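Local atomic coordinates of IMPACT family member YigZ (Escherichia coli, PDB entry 1VI7), a protein that is of uncertain function but may bind guanine nucleotides and other anions and hydrolyse ribonucleoside triphosphates. Residues Glu5-Pro10 and Gly62-Ser67; Trp59-Gly62 and Gln68-Gly71; Ile165-Tyr170 and Leu175-Leu180. All blocks are in the same frame, centred on the assembly; numbering follows the deposited sequence.

Contact 1: Glu5-Pro10 and Gly62-Ser67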
# COMPACT_ATOMS: atom_id res chain seq x y z
N GLU A 5 4.56 14.29 -1.20
CA GLU A 5 3.70 14.76 -0.12
C GLU A 5 2.62 13.76 0.22
O GLU A 5 2.69 13.06 1.25
CB GLU A 5 3.15 16.14 -0.45
CG GLU A 5 2.76 16.38 -1.88
CD GLU A 5 3.83 16.90 -2.81
OE1 GLU A 5 4.98 16.41 -2.78
OE2 GLU A 5 3.54 17.80 -3.64
N SER A 6 1.59 13.64 -0.61
CA SER A 6 0.55 12.65 -0.35
C SER A 6 0.14 12.01 -1.68
O SER A 6 0.52 12.43 -2.76
CB SER A 6 -0.66 13.20 0.36
OG SER A 6 -1.44 13.99 -0.52
N TRP A 7 -0.68 10.99 -1.53
CA TRP A 7 -1.18 10.25 -2.68
C TRP A 7 -2.56 9.66 -2.39
O TRP A 7 -3.03 9.77 -1.26
CB TRP A 7 -0.18 9.18 -3.07
CG TRP A 7 0.16 8.14 -2.07
CD1 TRP A 7 -0.52 6.98 -1.83
CD2 TRP A 7 1.28 8.12 -1.18
NE1 TRP A 7 0.10 6.25 -0.85
CE2 TRP A 7 1.21 6.93 -0.44
CE3 TRP A 7 2.34 9.02 -0.95
CZ2 TRP A 7 2.16 6.59 0.54
CZ3 TRP A 7 3.27 8.67 0.02
CH2 TRP A 7 3.19 7.48 0.75
N LEU A 8 -3.18 9.05 -3.40
CA LEU A 8 -4.49 8.46 -3.22
C LEU A 8 -4.34 6.95 -3.11
O LEU A 8 -3.29 6.45 -3.54
CB LEU A 8 -5.43 8.78 -4.38
CG LEU A 8 -5.69 10.23 -4.74
CD1 LEU A 8 -6.57 10.35 -5.97
CD2 LEU A 8 -6.32 11.00 -3.59
N ILE A 9 -5.21 6.30 -2.35
CA ILE A 9 -5.17 4.84 -2.23
C ILE A 9 -6.60 4.32 -2.30
O ILE A 9 -7.55 5.14 -2.24
CB ILE A 9 -4.48 4.39 -0.95
CG1 ILE A 9 -5.16 4.95 0.31
CG2 ILE A 9 -3.00 4.79 -0.89
CD1 ILE A 9 -6.14 4.01 0.95
N PRO A 10 -6.80 3.01 -2.39
CA PRO A 10 -8.14 2.46 -2.46
C PRO A 10 -8.89 2.54 -1.14
O PRO A 10 -8.46 1.96 -0.13
CB PRO A 10 -7.91 1.00 -2.86
CG PRO A 10 -6.53 0.86 -3.25
CD PRO A 10 -5.77 2.01 -2.65
N GLY A 62 2.57 1.76 -3.39
CA GLY A 62 2.46 3.12 -3.52
C GLY A 62 3.32 3.95 -2.60
O GLY A 62 3.30 3.98 -1.42
N ALA A 63 4.05 4.80 -3.32
CA ALA A 63 4.84 5.87 -2.86
C ALA A 63 4.46 7.16 -3.61
O ALA A 63 4.97 8.21 -3.22
CB ALA A 63 6.31 5.68 -2.97
N PRO A 64 3.63 7.05 -4.62
CA PRO A 64 3.04 5.84 -5.14
C PRO A 64 3.90 5.16 -6.19
O PRO A 64 4.65 4.22 -5.95
CB PRO A 64 1.71 6.28 -5.72
CG PRO A 64 1.91 7.68 -6.13
CD PRO A 64 3.14 8.21 -5.44
N ASP A 65 3.92 5.82 -7.33
CA ASP A 65 4.71 5.46 -8.48
C ASP A 65 6.13 5.99 -8.32
O ASP A 65 6.93 5.90 -9.25
CB ASP A 65 4.08 6.04 -9.75
CG ASP A 65 3.08 5.10 -10.40
OD1 ASP A 65 2.35 4.38 -9.70
OD2 ASP A 65 3.05 5.10 -11.65
N ASP A 66 6.37 6.63 -7.17
CA ASP A 66 7.70 7.13 -6.87
C ASP A 66 8.49 5.99 -6.23
O ASP A 66 9.59 5.69 -6.66
CB ASP A 66 7.67 8.35 -5.96
CG ASP A 66 7.65 9.65 -6.75
OD1 ASP A 66 8.68 10.04 -7.32
OD2 ASP A 66 6.58 10.29 -6.78
N SER A 67 7.86 5.32 -5.26
CA SER A 67 8.56 4.17 -4.68
C SER A 67 8.05 2.92 -5.41
O SER A 67 6.88 2.71 -5.61
CB SER A 67 8.64 4.00 -3.21
OG SER A 67 8.55 2.67 -2.75

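Contact 2: Trp59-Gly62 and Gln68-Gly71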
# COMPACT_ATOMS: atom_id res chain seq x y z
N TRP A 59 1.03 -5.31 -8.58
CA TRP A 59 0.79 -4.39 -7.47
C TRP A 59 1.78 -3.23 -7.49
O TRP A 59 2.72 -3.27 -8.28
CB TRP A 59 0.84 -5.13 -6.14
CG TRP A 59 2.16 -5.68 -5.71
CD1 TRP A 59 3.21 -4.98 -5.18
CD2 TRP A 59 2.59 -7.05 -5.72
NE1 TRP A 59 4.26 -5.81 -4.90
CE2 TRP A 59 3.90 -7.09 -5.23
CE3 TRP A 59 1.98 -8.24 -6.12
CZ2 TRP A 59 4.63 -8.27 -5.10
CZ3 TRP A 59 2.70 -9.42 -6.01
CH2 TRP A 59 4.01 -9.43 -5.48
N VAL A 60 1.56 -2.25 -6.68
CA VAL A 60 2.41 -1.05 -6.45
C VAL A 60 2.26 -0.86 -4.96
O VAL A 60 1.08 -1.04 -4.55
CB VAL A 60 1.70 0.10 -7.22
CG1 VAL A 60 1.13 1.15 -6.29
CG2 VAL A 60 2.50 0.77 -8.29
N ALA A 61 3.26 -0.57 -4.18
CA ALA A 61 2.88 -0.43 -2.71
C ALA A 61 2.95 1.04 -2.34
O ALA A 61 3.23 1.48 -1.26
CB ALA A 61 3.53 -1.37 -1.83
N GLY A 62 2.57 1.76 -3.39
CA GLY A 62 2.46 3.12 -3.52
C GLY A 62 3.32 3.95 -2.60
O GLY A 62 3.30 3.98 -1.42
N GLN A 68 9.05 2.24 -5.94
CA GLN A 68 8.87 1.05 -6.71
C GLN A 68 8.91 -0.23 -5.87
O GLN A 68 9.90 -0.94 -5.77
CB GLN A 68 9.83 0.92 -7.88
CG GLN A 68 11.28 1.21 -7.53
CD GLN A 68 11.52 2.71 -7.39
OE1 GLN A 68 11.43 3.44 -8.37
NE2 GLN A 68 11.81 3.11 -6.16
N GLN A 69 7.74 -0.48 -5.30
CA GLN A 69 7.44 -1.74 -4.64
C GLN A 69 6.41 -2.46 -5.57
O GLN A 69 5.43 -3.06 -5.19
CB GLN A 69 6.95 -1.60 -3.23
CG GLN A 69 7.96 -1.15 -2.18
CD GLN A 69 7.30 -0.51 -0.98
OE1 GLN A 69 6.63 -1.17 -0.17
NE2 GLN A 69 7.44 0.82 -0.88
N LEU A 70 6.71 -2.34 -6.85
CA LEU A 70 6.02 -2.88 -7.98
C LEU A 70 6.25 -4.39 -8.12
O LEU A 70 7.34 -4.83 -7.78
CB LEU A 70 6.55 -2.20 -9.26
CG LEU A 70 6.86 -0.72 -9.13
CD1 LEU A 70 7.31 -0.13 -10.46
CD2 LEU A 70 5.67 0.06 -8.59
N GLY A 71 5.27 -5.14 -8.60
CA GLY A 71 5.44 -6.58 -8.74
C GLY A 71 4.41 -7.14 -9.72
O GLY A 71 3.50 -6.39 -10.08

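Contact 3: Ile165-Tyr170 and Leu175-Leu180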
# COMPACT_ATOMS: atom_id res chain seq x y z
N ILE A 165 4.68 6.28 18.49
CA ILE A 165 6.04 5.93 18.90
C ILE A 165 6.47 4.69 18.10
O ILE A 165 5.87 3.62 18.23
CB ILE A 165 6.00 5.65 20.40
CG1 ILE A 165 7.26 5.10 21.01
CG2 ILE A 165 4.82 4.73 20.69
CD1 ILE A 165 7.15 5.31 22.54
N ILE A 166 7.39 4.87 17.17
CA ILE A 166 7.88 3.84 16.31
C ILE A 166 8.74 2.78 16.96
O ILE A 166 8.54 1.58 16.68
CB ILE A 166 8.69 4.39 15.11
CG1 ILE A 166 7.76 5.17 14.17
CG2 ILE A 166 9.36 3.26 14.36
CD1 ILE A 166 6.44 4.45 13.91
N ASN A 167 9.86 3.17 17.57
CA ASN A 167 10.72 2.15 18.18
C ASN A 167 11.46 2.74 19.35
O ASN A 167 11.81 3.91 19.36
CB ASN A 167 11.59 1.46 17.16
CG ASN A 167 12.63 2.32 16.50
OD1 ASN A 167 13.67 2.62 17.11
ND2 ASN A 167 12.41 2.73 15.26
N SER A 168 11.65 1.94 20.40
CA SER A 168 12.33 2.45 21.59
C SER A 168 13.70 1.80 21.76
O SER A 168 13.87 0.68 21.31
CB SER A 168 11.49 2.15 22.84
OG SER A 168 10.19 2.71 22.76
N ASP A 169 14.60 2.50 22.41
CA ASP A 169 15.92 2.00 22.76
C ASP A 169 16.19 2.33 24.22
O ASP A 169 16.39 3.51 24.54
CB ASP A 169 17.01 2.53 21.85
CG ASP A 169 18.32 1.78 22.03
OD1 ASP A 169 18.65 1.44 23.20
OD2 ASP A 169 19.03 1.48 21.06
N TYR A 170 16.15 1.33 25.10
CA TYR A 170 16.35 1.60 26.52
C TYR A 170 17.79 1.46 26.94
O TYR A 170 18.29 0.40 27.25
CB TYR A 170 15.39 0.80 27.38
CG TYR A 170 13.93 0.98 26.99
CD1 TYR A 170 13.17 -0.14 26.65
CD2 TYR A 170 13.34 2.23 26.91
CE1 TYR A 170 11.85 -0.01 26.24
CE2 TYR A 170 12.03 2.37 26.50
CZ TYR A 170 11.29 1.25 26.18
OH TYR A 170 9.99 1.45 25.79
N LEU A 175 15.91 6.36 23.85
CA LEU A 175 16.02 6.90 22.52
C LEU A 175 14.82 6.39 21.69
O LEU A 175 14.65 5.22 21.48
CB LEU A 175 17.29 6.70 21.76
CG LEU A 175 17.26 7.53 20.44
CD1 LEU A 175 17.84 8.90 20.71
CD2 LEU A 175 17.88 6.76 19.30
N LEU A 176 13.99 7.37 21.42
CA LEU A 176 12.71 7.20 20.74
C LEU A 176 12.80 7.68 19.28
O LEU A 176 13.48 8.66 18.90
CB LEU A 176 11.69 8.01 21.53
CG LEU A 176 10.49 7.52 22.26
CD1 LEU A 176 10.58 6.26 23.07
CD2 LEU A 176 9.94 8.64 23.19
N ARG A 177 12.14 6.95 18.41
CA ARG A 177 11.98 7.26 16.99
C ARG A 177 10.47 7.50 16.84
O ARG A 177 9.73 6.59 17.28
CB ARG A 177 12.36 6.02 16.19
CG ARG A 177 12.11 6.11 14.69
CD ARG A 177 12.74 7.34 14.12
NE ARG A 177 13.22 7.31 12.79
CZ ARG A 177 13.72 6.39 12.01
NH1 ARG A 177 13.84 5.13 12.42
NH2 ARG A 177 14.12 6.73 10.77
N VAL A 178 9.99 8.74 16.83
CA VAL A 178 8.55 8.99 16.77
C VAL A 178 8.10 9.41 15.38
O VAL A 178 8.91 9.86 14.59
CB VAL A 178 8.11 10.10 17.74
CG1 VAL A 178 8.07 9.56 19.16
CG2 VAL A 178 9.06 11.29 17.60
N ALA A 179 6.81 9.24 15.14
CA ALA A 179 6.15 9.58 13.91
C ALA A 179 4.82 10.31 14.18
O ALA A 179 3.94 9.76 14.83
CB ALA A 179 5.86 8.33 13.07
N LEU A 180 4.66 11.46 13.56
CA LEU A 180 3.41 12.19 13.69
C LEU A 180 3.15 13.09 12.48
O LEU A 180 4.09 13.56 11.83
CB LEU A 180 3.48 13.06 14.96
CG LEU A 180 4.59 14.14 14.92
CD1 LEU A 180 4.18 15.34 15.74
CD2 LEU A 180 5.89 13.56 15.42
O HOH W 1 15.62 4.76 18.23
O HOH W 2 14.95 3.66 14.81

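Contact 1: Glu5-Pro10 and Gly62-Ser67
One face of the Trp7 indole rests on the backbone of residues 62-64. Ala63 CA stands almost squarely over the six-membered ring, 4.2 Å from its centroid and 6° off the normal, a CH-pi contact; Pro64 N and Ala63 C lie above the same face, offset toward the rim. Two carbonyls reach the benzo portion: Gly62 O approaches obliquely to 3.5 Å from Trp7 CZ2, and Ala63 O comes within 3.6 Å of Trp7 CE3. At the indole edge, the NE1 N-H makes a weak hydrogen bond to Glu97. From the loop, it is mainly main-chain atoms that meet the ring; the methyl of Ala63 points away from it. A chi1 of 60° sets Trp7 CG between the backbone N and the carbonyl carbon, which carries the indole off strand 7-10 and over the loop. The contact joins the short two-stranded antiparallel sheet, in which strand 7-10 pairs with 133-136, to the connection between strands 57-60 and 71-73 of the five-stranded sheet. Within that connection the peptide bond before Pro64 is cis, and the proline ring lies beside the tryptophan stem, with Pro64 CG 4.0 Å from Trp7 CB. Lys136 also touches Trp7 from the partner strand, while Met4 packs on Pro64 and Leu3 on Ala63.

Contact 2: Trp59-Gly62 and Gln68-Gly71
Trp59 and Gly71 exchange two main-chain hydrogen bonds, making an antiparallel hydrogen-bonded pair. Trp59 N donates a hydrogen bond to Gly71 O at 3.1 Å, and Gly71 N one to Trp59 O at 3.2 Å; both bonds are moderately bent, with N-H...O angles of 148° and 146°. Trp59 O has a second, softer contact: Leu70 CA approaches it to 3.3 Å as a CA-H...O interaction, so one acceptor meets two successive residues, Leu70 and Gly71. Val60, next along, is engaged instead by a backbone hydrogen bond with Ile98. Gln69 O lies at the edge of the Trp59 indole, near its plane and 3.0 Å from Trp59 NE1. The polar end of Gln69 is divided: NE2 is hydrogen-bonded to Ser67 OG, while OE1 rests 3.5 Å from the Ala61 methyl. With CG of Trp59 placed between its backbone N and carbonyl carbon (chi1 67°), the indole swings across to residues 69-71. Gly71, having no side chain, brings its CA over the five-membered ring, 4.1 Å from the centroid, as a CH-pi contact, and Val35 and Ala38 of helix 34-48 also touch the indole. Val60 and Leu70 run side by side, pointing the same way, and meet through CG2 and CD2. The arrangement is the closing end of a beta hairpin with a long loop, strands 57-60 and 71-73, at one margin of the five-stranded antiparallel sheet in a domain whose family belongs to the S5 clan.

Contact 3: Ile165-Tyr170 and Leu175-Leu180
Asn167 lays its side-chain amide obliquely across the root of Arg177, with ND2 3.4 Å from both CB and CG of the arginine. The amide and guanidinium planes stand 83° apart, nearly perpendicular, and ND2 lies toward the guanidinium edge. Water links the two polar ends: one molecule accepts from Asn167 ND2 at 2.7 Å and, weakly, from Arg177 NH1, while a second donates to Asn167 OD1 and weakly to Leu175 O. Beneath them is a classic beta bulge. Ile166 and Asn167 both face Arg177, whose carbonyl oxygen accepts from Ile166 N at 2.9 Å and more weakly from Asn167 N at 3.4 Å; Ile166 takes helix-like backbone angles to fit in. Arg177 N donates to Asn167 O, completing the pair. Further along, Leu175 N donates to Asp169 O at 3.0 Å in a nearly straight bond. The bulge turns Ile166 toward the partner strand, where its CG1 meets Ala179 CB at 3.8 Å. Ile165 and Leu176 touch on the other face through their CD1 methyls, 3.6 Å apart; Ile165 CG1 lies trans to the backbone N (chi1 173°), with the chain extended beyond. These strands form a hairpin in a four-stranded antiparallel sheet with the ferredoxin-like order. Ile165 and Val178 pack against Leu158 of helix 151-160, whereas Arg177 packs on Thr143 of strand 140-146, the neighbour of strand 174-180, and strand 164-170 forms one edge of the sheet within this chain.

Overall arrangement
Contacts 1 and 2 are close neighbours, their centres about 10 Å apart. They share Gly62, and Asp65 touches Val60 between them; both engage the connection between strands 57-60 and 71-73, contact 2 at its base and contact 1 farther out against the N-terminal strand. Contact 1 is buried and relies on tryptophan packing over backbone. Contact 2, partly buried, combines that kind of packing with strand pairing. Contact 3 belongs to the other family region, its centre about 24 Å from contact 1 and 27 Å from contact 2, touching neither. It is the most extensive strand pairing of the three, interrupted by a bulge, with a mainly apolar face toward helix 151-160 and a more polar face with two bound waters.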